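Local coordinates for protein threonine phosphate decarboxylase-like enzyme (Sulfurospirillum multivorans, PDB 6OUX) that catalyses the pyridoxal phosphate-dependent decarboxylation of L-serine O-phosphate to ethanolamine O-phosphate, a building block of norcobamides, at residues 46-51 / 351-356; 57-62 / 283-288; 161-166 / 196-201; 236-241 / 255-260; 314-319 / 384-389. All coordinates share one frame; numbering follows the deposited sequence.

Contact 1: 46-51 / 351-356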
# COMPACT_ATOMS: atom_id res chain seq x y z
N ASP A 46 -1.93 4.20 -24.67
CA ASP A 46 -1.26 4.93 -23.61
C ASP A 46 0.16 4.44 -23.61
O ASP A 46 0.45 3.31 -23.16
CB ASP A 46 -1.96 4.68 -22.25
CG ASP A 46 -1.27 5.39 -21.08
OD1 ASP A 46 -0.16 6.04 -21.20
OD2 ASP A 46 -1.89 5.31 -19.99
N ALA A 47 1.08 5.26 -24.09
CA ALA A 47 2.51 4.89 -23.98
C ALA A 47 3.29 5.72 -22.93
O ALA A 47 4.47 5.95 -23.08
CB ALA A 47 3.17 4.96 -25.35
N CYS A 48 2.63 6.12 -21.84
CA CYS A 48 3.27 6.81 -20.75
C CYS A 48 3.74 5.90 -19.65
O CYS A 48 4.85 6.03 -19.16
CB CYS A 48 2.30 7.79 -20.08
SG CYS A 48 1.99 9.27 -21.02
N TYR A 49 2.87 5.00 -19.20
CA TYR A 49 3.25 4.09 -18.13
C TYR A 49 4.02 2.87 -18.63
O TYR A 49 3.85 2.37 -19.75
CB TYR A 49 2.05 3.65 -17.27
CG TYR A 49 1.20 2.68 -17.99
CD1 TYR A 49 0.35 3.12 -19.01
CD2 TYR A 49 1.26 1.32 -17.71
CE1 TYR A 49 -0.43 2.23 -19.72
CE2 TYR A 49 0.49 0.42 -18.45
CZ TYR A 49 -0.35 0.89 -19.45
OH TYR A 49 -1.16 0.06 -20.19
N LEU A 50 4.87 2.38 -17.76
CA LEU A 50 5.86 1.38 -18.09
C LEU A 50 5.34 0.01 -17.68
O LEU A 50 4.90 -0.21 -16.55
CB LEU A 50 7.15 1.72 -17.46
CG LEU A 50 7.57 3.18 -17.63
CD1 LEU A 50 8.82 3.41 -16.84
CD2 LEU A 50 7.80 3.56 -19.09
N SER A 51 5.30 -0.89 -18.63
CA SER A 51 4.74 -2.19 -18.42
C SER A 51 5.36 -3.09 -19.46
O SER A 51 6.12 -2.63 -20.31
CB SER A 51 3.25 -2.11 -18.66
OG SER A 51 2.67 -3.24 -18.07
N GLY A 351 -4.94 9.53 -30.95
CA GLY A 351 -5.17 8.98 -29.63
C GLY A 351 -3.97 8.35 -28.89
O GLY A 351 -4.13 7.46 -28.05
N ILE A 352 -2.77 8.82 -29.18
CA ILE A 352 -1.56 8.26 -28.57
C ILE A 352 -1.06 9.22 -27.51
O ILE A 352 -0.78 10.37 -27.87
CB ILE A 352 -0.48 8.05 -29.63
CG1 ILE A 352 -0.97 6.95 -30.64
CG2 ILE A 352 0.82 7.62 -28.99
CD1 ILE A 352 -0.09 6.73 -31.85
N TYR A 353 -0.91 8.73 -26.25
CA TYR A 353 -0.31 9.53 -25.14
C TYR A 353 1.15 9.15 -24.85
O TYR A 353 1.44 7.97 -24.63
CB TYR A 353 -1.09 9.33 -23.85
CG TYR A 353 -0.97 10.41 -22.83
CD1 TYR A 353 -0.37 11.64 -23.10
CD2 TYR A 353 -1.52 10.22 -21.59
CE1 TYR A 353 -0.28 12.63 -22.12
CE2 TYR A 353 -1.44 11.21 -20.63
CZ TYR A 353 -0.83 12.42 -20.91
OH TYR A 353 -0.76 13.41 -19.95
N VAL A 354 2.05 10.13 -24.91
CA VAL A 354 3.47 9.92 -24.56
C VAL A 354 3.86 10.99 -23.53
O VAL A 354 3.08 11.93 -23.28
CB VAL A 354 4.42 9.91 -25.78
CG1 VAL A 354 3.95 8.92 -26.81
CG2 VAL A 354 4.62 11.29 -26.43
N ARG A 355 5.01 10.82 -22.89
CA ARG A 355 5.39 11.59 -21.70
C ARG A 355 6.42 12.64 -22.11
O ARG A 355 7.48 12.34 -22.71
CB ARG A 355 5.88 10.61 -20.57
CG ARG A 355 6.32 11.17 -19.19
CD ARG A 355 5.21 12.03 -18.66
NE ARG A 355 5.30 12.44 -17.26
CZ ARG A 355 6.07 13.44 -16.79
NH1 ARG A 355 6.95 14.06 -17.58
NH2 ARG A 355 5.98 13.76 -15.50
N THR A 356 6.11 13.90 -21.85
CA THR A 356 7.13 14.94 -22.01
C THR A 356 8.35 14.76 -21.08
O THR A 356 8.22 14.30 -19.91
CB THR A 356 6.57 16.35 -21.79
OG1 THR A 356 7.57 17.29 -22.16
CG2 THR A 356 6.18 16.62 -20.34
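Cys48 SG stands beside its own backbone N, anti to the carbonyl carbon (chi1 -74°), and Tyr353 CG lies anti to its backbone N (chi1 -157°), so the sulfur comes over one face of the ring. SG of Cys48 sits 3.7 Å from the centroid of the Tyr353 ring, 14° off the normal, a sulfur-aromatic contact. SG also packs against Arg355 CB at 4.1 Å. Arg355 then bends at chi2, and its NH1 reaches Thr356 O at 2.7 Å and pairs with Asp359; this arginine probably binds the substrate O-phospho-L-serine. The backbones of Asp46 and Tyr353 form a parallel beta bridge, and Ala47 N donates to Tyr353 O at 2.8 Å. An Asx turn, Cys48 N to Asp46 OD1 at 2.9 Å, bends the departing chain, while Asp46 OD2 is hydrogen-bonded to His27 NE2. Strand 45-46 is the outer strand of the small sheet in this chain, beside strand 352-356, with helix 31-37 against Tyr353 and helix 339-350 against Val354.

Contact 2: 57-62 / 283-288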
# COMPACT_ATOMS: atom_id res chain seq x y z
N GLU A 57 -0.85 -9.51 -20.00
CA GLU A 57 -1.86 -10.42 -20.59
C GLU A 57 -1.69 -11.79 -19.98
O GLU A 57 -2.68 -12.38 -19.59
CB GLU A 57 -1.77 -10.55 -22.14
CG GLU A 57 -1.94 -9.25 -22.90
CD GLU A 57 -2.33 -9.36 -24.37
OE1 GLU A 57 -2.32 -10.48 -24.95
OE2 GLU A 57 -2.62 -8.29 -24.96
N LEU A 58 -0.45 -12.26 -19.80
CA LEU A 58 -0.18 -13.54 -19.12
C LEU A 58 -0.73 -13.59 -17.71
O LEU A 58 -1.44 -14.52 -17.36
CB LEU A 58 1.30 -13.87 -19.09
CG LEU A 58 1.74 -15.23 -18.50
CD1 LEU A 58 1.28 -16.30 -19.45
CD2 LEU A 58 3.26 -15.25 -18.35
N VAL A 59 -0.39 -12.58 -16.90
CA VAL A 59 -0.90 -12.49 -15.53
C VAL A 59 -2.41 -12.40 -15.48
O VAL A 59 -3.01 -13.08 -14.67
CB VAL A 59 -0.24 -11.33 -14.77
CG1 VAL A 59 -0.76 -11.28 -13.32
CG2 VAL A 59 1.26 -11.56 -14.67
N LEU A 60 -3.04 -11.57 -16.32
CA LEU A 60 -4.53 -11.48 -16.35
C LEU A 60 -5.17 -12.83 -16.68
O LEU A 60 -6.24 -13.19 -16.15
CB LEU A 60 -5.01 -10.43 -17.32
CG LEU A 60 -4.73 -8.98 -16.86
CD1 LEU A 60 -4.91 -8.05 -18.04
CD2 LEU A 60 -5.66 -8.65 -15.67
N ASP A 61 -4.50 -13.61 -17.52
CA ASP A 61 -5.01 -14.89 -17.95
C ASP A 61 -4.96 -15.86 -16.80
O ASP A 61 -5.91 -16.59 -16.64
CB ASP A 61 -4.21 -15.43 -19.15
CG ASP A 61 -4.73 -16.72 -19.65
OD1 ASP A 61 -5.87 -16.75 -20.15
OD2 ASP A 61 -4.01 -17.67 -19.49
N TYR A 62 -3.89 -15.87 -15.99
CA TYR A 62 -3.86 -16.65 -14.78
C TYR A 62 -4.93 -16.23 -13.77
O TYR A 62 -5.58 -17.08 -13.12
CB TYR A 62 -2.48 -16.63 -14.12
CG TYR A 62 -1.47 -17.61 -14.65
CD1 TYR A 62 -0.62 -17.29 -15.70
CD2 TYR A 62 -1.34 -18.82 -14.07
CE1 TYR A 62 0.32 -18.18 -16.15
CE2 TYR A 62 -0.41 -19.72 -14.51
CZ TYR A 62 0.40 -19.40 -15.55
OH TYR A 62 1.29 -20.32 -15.90
N LEU A 283 2.22 -12.15 -6.02
CA LEU A 283 3.55 -12.43 -5.49
C LEU A 283 3.86 -13.94 -5.53
O LEU A 283 4.99 -14.35 -5.95
CB LEU A 283 3.70 -11.92 -4.07
CG LEU A 283 5.15 -11.79 -3.68
CD1 LEU A 283 5.62 -10.43 -4.16
CD2 LEU A 283 5.36 -11.95 -2.17
N ARG A 284 2.87 -14.73 -5.10
CA ARG A 284 3.03 -16.18 -5.07
C ARG A 284 3.01 -16.78 -6.46
O ARG A 284 3.67 -17.79 -6.71
CB ARG A 284 1.96 -16.83 -4.25
CG ARG A 284 2.03 -16.51 -2.77
CD ARG A 284 0.87 -17.21 -2.03
NE ARG A 284 0.95 -16.89 -0.63
CZ ARG A 284 1.73 -17.51 0.25
NH1 ARG A 284 2.45 -18.59 -0.08
NH2 ARG A 284 1.75 -17.06 1.50
N LEU A 285 2.29 -16.15 -7.37
CA LEU A 285 2.36 -16.53 -8.75
C LEU A 285 3.76 -16.35 -9.31
O LEU A 285 4.34 -17.26 -9.90
CB LEU A 285 1.34 -15.70 -9.54
CG LEU A 285 1.21 -16.09 -11.00
CD1 LEU A 285 0.55 -17.47 -11.14
CD2 LEU A 285 0.40 -15.00 -11.64
N PHE A 286 4.31 -15.16 -9.09
CA PHE A 286 5.55 -14.70 -9.73
C PHE A 286 6.74 -15.55 -9.41
O PHE A 286 7.72 -15.48 -10.14
CB PHE A 286 5.87 -13.25 -9.32
CG PHE A 286 4.90 -12.23 -9.82
CD1 PHE A 286 3.95 -12.50 -10.80
CD2 PHE A 286 4.91 -10.94 -9.26
CE1 PHE A 286 3.06 -11.51 -11.22
CE2 PHE A 286 4.03 -9.96 -9.67
CZ PHE A 286 3.12 -10.23 -10.66
N VAL A 287 6.64 -16.40 -8.39
CA VAL A 287 7.73 -17.34 -8.05
C VAL A 287 7.47 -18.81 -8.33
O VAL A 287 8.34 -19.67 -8.11
CB VAL A 287 8.26 -17.05 -6.61
CG1 VAL A 287 8.61 -15.57 -6.48
CG2 VAL A 287 7.26 -17.44 -5.53
N ARG A 288 6.31 -19.13 -8.89
CA ARG A 288 6.06 -20.51 -9.32
C ARG A 288 6.89 -20.81 -10.55
O ARG A 288 6.95 -20.01 -11.47
CB ARG A 288 4.60 -20.76 -9.62
CG ARG A 288 3.88 -21.52 -8.53
CD ARG A 288 2.46 -21.07 -8.45
NE ARG A 288 1.75 -21.37 -9.66
CZ ARG A 288 0.51 -20.99 -9.92
NH1 ARG A 288 -0.15 -20.21 -9.08
NH2 ARG A 288 -0.06 -21.36 -11.04
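Helix 57-62 and the end of helix 277-286 approach to 8.5 Å between Val59 CA and Leu285 CA, so side chains alone bridge the gap. Leu285 CG is anti to its backbone N (chi1 -175°), which carries both methyls across: CD1 meets Tyr62 CD2 at 3.7 Å and CD2 approaches Tyr62 CB at 4.1 Å, the two side chains crossing obliquely. Val59 and Phe286 cross at about a right angle, with Val59 CG2 at the ring edge, 3.9 Å from Phe286 CE1. This is apolar helix-helix packing at the junction between two successive helices: helix 277-286 ends here, Arg288 N returns to Leu285 O at 2.9 Å, and Arg288 takes the N-cap position of helix 289-314. The Arg288 chain bends at chi2 and chi3, folding its guanidinium over Leu285 CD1, which lies 3.4 Å from the guanidinium plane. Its NH2 meets Tyr62 CE2 at 3.9 Å, tip to tip, with ring and guanidinium planes 76° apart, while the charge itself is paired with Glu66. The Tyr62 ring also meets Phe291 edge-to-face and forms a cation-pi contact with Arg65. An alanine at Tyr62 would remove the ring and would probably loosen the packing around Leu285 and Phe291. Phe286, for its part, stacks on Phe246.

Contact 3: 161-166 / 196-201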
# COMPACT_ATOMS: atom_id res chain seq x y z
N LYS A 161 34.72 8.35 -13.72
CA LYS A 161 34.51 9.73 -13.27
C LYS A 161 33.56 9.76 -12.13
O LYS A 161 33.69 10.56 -11.23
CB LYS A 161 34.01 10.67 -14.37
CG LYS A 161 35.10 11.00 -15.36
CD LYS A 161 34.60 11.76 -16.58
CE LYS A 161 35.70 11.85 -17.64
NZ LYS A 161 35.21 12.64 -18.80
N TYR A 162 32.56 8.91 -12.21
CA TYR A 162 31.60 8.79 -11.13
C TYR A 162 32.29 8.39 -9.83
O TYR A 162 32.07 9.00 -8.81
CB TYR A 162 30.60 7.75 -11.49
CG TYR A 162 29.58 7.55 -10.41
CD1 TYR A 162 28.56 8.49 -10.21
CD2 TYR A 162 29.64 6.46 -9.60
CE1 TYR A 162 27.61 8.29 -9.23
CE2 TYR A 162 28.70 6.25 -8.60
CZ TYR A 162 27.72 7.17 -8.40
OH TYR A 162 26.82 6.96 -7.40
N CYS A 163 33.14 7.36 -9.88
CA CYS A 163 33.87 6.92 -8.71
C CYS A 163 34.74 8.04 -8.10
O CYS A 163 34.77 8.19 -6.90
CB CYS A 163 34.74 5.74 -9.06
SG CYS A 163 33.77 4.25 -9.21
N GLN A 164 35.43 8.79 -8.95
CA GLN A 164 36.23 9.88 -8.45
C GLN A 164 35.36 10.98 -7.77
O GLN A 164 35.73 11.53 -6.74
CB GLN A 164 37.02 10.48 -9.60
CG GLN A 164 37.99 11.53 -9.14
CD GLN A 164 38.97 10.97 -8.12
OE1 GLN A 164 38.96 11.34 -6.93
NE2 GLN A 164 39.77 10.03 -8.54
N PHE A 165 34.21 11.26 -8.36
CA PHE A 165 33.23 12.14 -7.81
C PHE A 165 32.78 11.64 -6.41
O PHE A 165 32.71 12.44 -5.45
CB PHE A 165 32.02 12.24 -8.75
CG PHE A 165 30.89 13.02 -8.20
CD1 PHE A 165 30.98 14.40 -8.11
CD2 PHE A 165 29.76 12.39 -7.73
CE1 PHE A 165 29.94 15.15 -7.56
CE2 PHE A 165 28.70 13.12 -7.20
CZ PHE A 165 28.79 14.50 -7.11
N ILE A 166 32.44 10.35 -6.32
CA ILE A 166 32.06 9.76 -5.03
C ILE A 166 33.25 9.82 -4.00
O ILE A 166 33.06 10.11 -2.81
CB ILE A 166 31.50 8.31 -5.19
CG1 ILE A 166 30.24 8.29 -6.07
CG2 ILE A 166 31.17 7.71 -3.81
CD1 ILE A 166 29.15 9.22 -5.62
N LEU A 196 31.76 -1.15 -8.01
CA LEU A 196 31.46 -1.54 -6.60
C LEU A 196 32.69 -1.95 -5.79
O LEU A 196 32.78 -1.70 -4.60
CB LEU A 196 30.44 -2.71 -6.53
CG LEU A 196 29.04 -2.36 -7.04
CD1 LEU A 196 28.19 -3.60 -7.10
CD2 LEU A 196 28.40 -1.29 -6.18
N LYS A 197 33.65 -2.55 -6.44
CA LYS A 197 34.91 -2.79 -5.74
C LYS A 197 35.56 -1.47 -5.24
O LYS A 197 35.97 -1.38 -4.07
CB LYS A 197 35.88 -3.52 -6.64
CG LYS A 197 35.46 -4.96 -6.85
CD LYS A 197 36.41 -5.65 -7.83
CE LYS A 197 36.57 -7.13 -7.48
NZ LYS A 197 35.25 -7.82 -7.24
N ARG A 198 35.63 -0.50 -6.13
CA ARG A 198 36.21 0.83 -5.82
C ARG A 198 35.42 1.61 -4.79
O ARG A 198 35.99 2.44 -4.05
CB ARG A 198 36.35 1.63 -7.12
CG ARG A 198 36.87 3.03 -7.00
CD ARG A 198 37.41 3.56 -8.33
NE ARG A 198 37.89 4.92 -8.17
CZ ARG A 198 38.24 5.74 -9.17
NH1 ARG A 198 38.20 5.35 -10.46
NH2 ARG A 198 38.59 6.98 -8.87
N LEU A 199 34.10 1.41 -4.76
CA LEU A 199 33.24 2.12 -3.80
C LEU A 199 32.87 1.36 -2.56
O LEU A 199 31.88 1.65 -1.90
CB LEU A 199 32.00 2.65 -4.51
CG LEU A 199 32.35 3.62 -5.65
CD1 LEU A 199 31.06 4.17 -6.24
CD2 LEU A 199 33.22 4.81 -5.21
N ALA A 200 33.70 0.38 -2.21
CA ALA A 200 33.55 -0.42 -0.99
C ALA A 200 33.46 0.37 0.29
O ALA A 200 32.89 -0.14 1.26
CB ALA A 200 34.66 -1.47 -0.86
N PHE A 201 34.01 1.59 0.28
CA PHE A 201 33.99 2.46 1.46
C PHE A 201 32.67 3.13 1.71
O PHE A 201 32.39 3.57 2.82
CB PHE A 201 35.06 3.58 1.34
CG PHE A 201 34.83 4.55 0.19
CD1 PHE A 201 34.05 5.69 0.37
CD2 PHE A 201 35.39 4.32 -1.07
CE1 PHE A 201 33.89 6.58 -0.68
CE2 PHE A 201 35.19 5.19 -2.11
CZ PHE A 201 34.43 6.34 -1.93
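NE of Arg198 is gripped by one carboxylate oxygen, Glu167 OE2, and NH1 of the same guanidinium by Asp160 OD1: two salt bridges, both to helix 159-169, Asp160 in its first turn and Glu167 nearer its end, fix the group's rotation. The arginine gets there with CG anti to the backbone N (chi1 177°) and a chain extended from CG to NE. It lies flat over the helix, with Cys163 CB 3.3 Å above the guanidinium plane and 3.4 Å from Arg198 NE. An alanine at Arg198 would lose the bonds to Asp160 and Glu167 and would probably weaken the tie between the two helices on the partly exposed side of the pair. Leu199 meets three side chains: its branch point CG lies 3.9 Å from Cys163 SG, while CD1 meets Tyr162 CE2 at 3.9 Å and CD2 meets Ile166 CG2 at 3.8 Å. Ile166 CG2 also touches Phe201 CZ at 4.0 Å, and Ile166 CG1 rests over one face of the Tyr162 ring. Helix 189-198 is the beta-alpha-beta crossover between parallel strands 173-177 and 204-208; helix 159-169 packs beside it, with Tyr162 and Ile166 on the first strand and Leu199 on the second.

Contact 4: 236-241 / 255-260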
# COMPACT_ATOMS: atom_id res chain seq x y z
N VAL A 236 25.86 -3.16 -0.63
CA VAL A 236 24.82 -3.07 -1.63
C VAL A 236 23.41 -3.33 -1.08
O VAL A 236 23.15 -4.33 -0.38
CB VAL A 236 25.16 -3.94 -2.83
CG1 VAL A 236 23.97 -4.15 -3.79
CG2 VAL A 236 26.32 -3.30 -3.57
N ILE A 237 22.50 -2.48 -1.54
CA ILE A 237 21.06 -2.66 -1.41
C ILE A 237 20.45 -2.71 -2.80
O ILE A 237 20.69 -1.79 -3.62
CB ILE A 237 20.43 -1.55 -0.60
CG1 ILE A 237 20.90 -1.63 0.84
CG2 ILE A 237 18.91 -1.64 -0.61
CD1 ILE A 237 20.74 -0.37 1.64
N ILE A 238 19.76 -3.80 -3.09
CA ILE A 238 19.08 -3.94 -4.37
C ILE A 238 17.62 -3.60 -4.18
O ILE A 238 16.96 -4.07 -3.25
CB ILE A 238 19.19 -5.39 -4.93
CG1 ILE A 238 20.65 -5.80 -5.11
CG2 ILE A 238 18.42 -5.54 -6.24
CD1 ILE A 238 21.45 -4.94 -6.09
N VAL A 239 17.08 -2.78 -5.08
CA VAL A 239 15.66 -2.51 -5.05
C VAL A 239 15.06 -2.79 -6.42
O VAL A 239 15.68 -2.47 -7.43
CB VAL A 239 15.40 -1.00 -4.70
CG1 VAL A 239 13.93 -0.76 -4.64
CG2 VAL A 239 15.98 -0.60 -3.38
N LYS A 240 13.84 -3.33 -6.46
CA LYS A 240 13.24 -3.77 -7.75
C LYS A 240 11.72 -3.76 -7.65
O LYS A 240 11.13 -4.35 -6.76
CB LYS A 240 13.76 -5.16 -8.16
CG LYS A 240 13.20 -5.63 -9.47
CD LYS A 240 13.99 -6.72 -10.16
CE LYS A 240 13.39 -7.00 -11.52
NZ LYS A 240 11.99 -7.46 -11.32
N SER A 241 11.10 -3.08 -8.62
CA SER A 241 9.69 -3.14 -8.82
C SER A 241 9.33 -4.54 -9.25
O SER A 241 10.09 -5.21 -9.92
CB SER A 241 9.26 -2.09 -9.83
OG SER A 241 7.91 -2.33 -10.19
N TYR A 255 10.37 -5.13 -4.14
CA TYR A 255 11.16 -5.68 -3.02
C TYR A 255 12.54 -5.02 -2.96
O TYR A 255 12.95 -4.31 -3.88
CB TYR A 255 11.26 -7.21 -3.08
CG TYR A 255 12.19 -7.74 -4.20
CD1 TYR A 255 11.75 -7.93 -5.48
CD2 TYR A 255 13.50 -8.02 -3.94
CE1 TYR A 255 12.59 -8.43 -6.49
CE2 TYR A 255 14.36 -8.48 -4.93
CZ TYR A 255 13.90 -8.66 -6.19
OH TYR A 255 14.74 -9.09 -7.12
N ALA A 256 13.20 -5.22 -1.84
CA ALA A 256 14.60 -4.86 -1.65
C ALA A 256 15.34 -6.00 -0.99
O ALA A 256 14.75 -6.75 -0.18
CB ALA A 256 14.74 -3.63 -0.79
N LEU A 257 16.63 -6.11 -1.31
CA LEU A 257 17.59 -7.01 -0.62
C LEU A 257 18.53 -6.09 0.18
O LEU A 257 19.13 -5.16 -0.37
CB LEU A 257 18.41 -7.80 -1.63
CG LEU A 257 17.61 -8.60 -2.68
CD1 LEU A 257 18.53 -9.38 -3.61
CD2 LEU A 257 16.60 -9.54 -2.09
N MET A 258 18.60 -6.32 1.48
CA MET A 258 19.37 -5.48 2.35
C MET A 258 19.75 -6.22 3.62
O MET A 258 19.37 -7.37 3.84
CB MET A 258 18.63 -4.15 2.64
CG MET A 258 17.30 -4.24 3.36
SD MET A 258 16.45 -2.61 3.66
CE MET A 258 15.32 -2.62 2.53
N ASP A 259 20.52 -5.54 4.44
CA ASP A 259 21.00 -6.10 5.71
C ASP A 259 19.83 -6.62 6.55
O ASP A 259 18.86 -5.91 6.73
CB ASP A 259 21.76 -4.98 6.47
CG ASP A 259 22.26 -5.44 7.79
OD1 ASP A 259 23.29 -6.18 7.83
OD2 ASP A 259 21.57 -5.15 8.78
N SER A 260 19.89 -7.86 7.02
CA SER A 260 18.76 -8.45 7.74
C SER A 260 18.50 -7.81 9.08
O SER A 260 17.32 -7.71 9.52
CB SER A 260 18.90 -9.98 7.87
OG SER A 260 20.06 -10.28 8.57
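The Tyr255 ring has Leu257 CG, two residues along its own strand, in plane at its edge, while Lys240 of the partner strand runs alongside it, the two side chains pointing the same way. Tyr255 CG takes the crowded position between backbone N and carbonyl carbon (chi1 73°), which lays the ring alongside Lys240: CE1 meets Lys240 CB at 3.9 Å, and Tyr255 OH lies 3.9 Å from Lys240 CD. Met91 and Leu95 of helix 84-95 also touch this ring. The strands are antiparallel, their short segments at 164°. Four backbone bonds join them in two hydrogen-bonded pairs: Tyr255 N to Lys240 O at 2.8 Å with the return bond Lys240 N to Tyr255 O, and Leu257 N to Ile238 O at 2.8 Å with its own return bond. Between them Val239 and Ala256 form a non-hydrogen-bonded pair on the opposite face, which packs on helix 108-116. Beyond, Ile237 CG1 meets Met258 CB at 3.8 Å. Strand 254-257 is the single reversed strand of the large-domain sheet, as in other fold-type I pyridoxal phosphate enzymes. Buried Lys240 bends at chi4 so that NZ reaches Ser241 O at 3.3 Å and pairs with Asp245; with its charge thus compensated, the lysine probably stays protonated while its aliphatic chain serves as an apolar neighbour for the tyrosine.

Contact 5: 314-319 / 384-389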
# COMPACT_ATOMS: atom_id res chain seq x y z
N LEU A 314 14.57 4.55 -35.39
CA LEU A 314 15.84 5.03 -35.97
C LEU A 314 15.65 5.41 -37.43
O LEU A 314 16.39 6.24 -37.96
CB LEU A 314 16.97 4.01 -35.80
CG LEU A 314 17.64 4.07 -34.40
CD1 LEU A 314 18.63 2.95 -34.17
CD2 LEU A 314 18.32 5.41 -34.19
N GLY A 315 14.66 4.80 -38.05
CA GLY A 315 14.27 5.09 -39.41
C GLY A 315 13.65 6.46 -39.62
O GLY A 315 13.54 6.86 -40.74
N ILE A 316 13.24 7.16 -38.55
CA ILE A 316 12.63 8.47 -38.68
C ILE A 316 13.77 9.50 -38.77
O ILE A 316 14.63 9.65 -37.87
CB ILE A 316 11.72 8.80 -37.50
CG1 ILE A 316 10.59 7.77 -37.38
CG2 ILE A 316 11.12 10.18 -37.65
CD1 ILE A 316 9.69 7.97 -36.16
N GLU A 317 13.76 10.24 -39.85
CA GLU A 317 14.91 11.09 -40.16
C GLU A 317 15.18 12.17 -39.08
O GLU A 317 16.28 12.21 -38.53
CB GLU A 317 14.80 11.73 -41.55
CG GLU A 317 15.98 12.64 -41.82
CD GLU A 317 15.87 13.42 -43.11
OE1 GLU A 317 16.94 13.64 -43.71
OE2 GLU A 317 14.75 13.81 -43.51
N ASN A 318 14.22 13.04 -38.79
CA ASN A 318 14.48 14.15 -37.84
C ASN A 318 14.05 13.81 -36.39
O ASN A 318 13.14 14.44 -35.83
CB ASN A 318 13.78 15.49 -38.23
CG ASN A 318 13.74 15.77 -39.71
OD1 ASN A 318 14.78 15.84 -40.39
ND2 ASN A 318 12.52 16.00 -40.23
N VAL A 319 14.63 12.77 -35.81
CA VAL A 319 14.58 12.57 -34.36
C VAL A 319 15.88 11.91 -34.04
O VAL A 319 16.48 11.28 -34.92
CB VAL A 319 13.45 11.66 -33.84
CG1 VAL A 319 12.10 12.31 -34.05
CG2 VAL A 319 13.50 10.28 -34.47
N ALA A 384 2.41 7.45 -36.74
CA ALA A 384 2.01 8.75 -36.23
C ALA A 384 3.14 9.75 -36.12
O ALA A 384 3.02 10.87 -36.67
CB ALA A 384 1.31 8.62 -34.91
N LEU A 385 4.24 9.35 -35.50
CA LEU A 385 5.44 10.22 -35.45
C LEU A 385 5.99 10.63 -36.80
O LEU A 385 6.45 11.80 -36.97
CB LEU A 385 6.60 9.59 -34.63
CG LEU A 385 6.36 9.56 -33.13
CD1 LEU A 385 7.39 8.65 -32.48
CD2 LEU A 385 6.33 10.92 -32.48
N LYS A 386 6.00 9.71 -37.75
CA LYS A 386 6.63 10.02 -39.05
C LYS A 386 5.83 11.13 -39.77
O LYS A 386 6.38 12.05 -40.33
CB LYS A 386 6.74 8.78 -39.95
CG LYS A 386 8.06 8.06 -39.83
CD LYS A 386 8.24 7.08 -40.97
CE LYS A 386 9.40 6.12 -40.75
NZ LYS A 386 8.86 4.76 -41.00
N SER A 387 4.53 11.00 -39.70
CA SER A 387 3.60 11.92 -40.27
C SER A 387 3.63 13.30 -39.60
O SER A 387 3.71 14.30 -40.28
CB SER A 387 2.19 11.33 -40.19
OG SER A 387 1.23 12.36 -40.13
N ILE A 388 3.55 13.32 -38.26
CA ILE A 388 3.66 14.54 -37.48
C ILE A 388 4.98 15.25 -37.67
O ILE A 388 5.01 16.48 -37.68
CB ILE A 388 3.46 14.28 -35.96
CG1 ILE A 388 2.03 13.84 -35.68
CG2 ILE A 388 3.79 15.53 -35.18
CD1 ILE A 388 1.78 13.22 -34.32
N LEU A 389 6.08 14.51 -37.83
CA LEU A 389 7.39 15.13 -37.98
C LEU A 389 7.88 15.30 -39.43
O LEU A 389 9.06 15.64 -39.65
CB LEU A 389 8.45 14.33 -37.18
CG LEU A 389 8.18 14.22 -35.66
CD1 LEU A 389 9.22 13.35 -34.96
CD2 LEU A 389 8.20 15.63 -35.06
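In the small domain of this fold-type I pyridoxal phosphate enzyme, the turn between helix 289-314 and strand 320-321, the border strand of the small sheet, packs against the last turns of the C-terminal helix 375-388. Ile316 does most of the work. Its CG1 stands beside the backbone N, anti to the carbonyl carbon (chi1 -59°), and chi2 is extended, so the side chain reaches straight at the helix. CD1 ends 3.8 Å from Leu385 CB, the two side chains crossing at about a right angle. CG1 of Ile316 lies against the aliphatic part of Lys386, 3.5 Å from CG and 3.9 Å from CE, the two side chains crossing obliquely; Lys386 is exposed. Gly315 O also comes to 4.2 Å from Lys386 CE. At the other end of the loop, Val319 and Leu389 cross at about a right angle. Leu389 is the first residue past the helix, yet its N still donates to Leu385 O at 2.9 Å. On another side, the helix rests on helix 339-350 through Ala384 and Ile388. Where the helix ends, Asn318 ND2 comes to 3.5 Å from Leu389 O without forming a hydrogen bond.

How the contacts relate
Contacts 1 and 5 belong to the small five-stranded sheet and its helices; their centres are about 17 Å apart, they touch through Ile352 and Ala384, and their segments alternate along the chain. Contacts 3 and 4 follow one another in sequence in the large domain with its seven-stranded sheet, centres about 20 Å apart, and meet where Leu196 packs on Val236. Contact 2 joins helix 53-68 to helix 277-286 about 22 Å from contact 4, centre to centre. Contacts 2, 3 and 4 all fall in the sequence enclosed between the segments of contact 1, so the small domain is built from both ends of the chain, with the large domain in between.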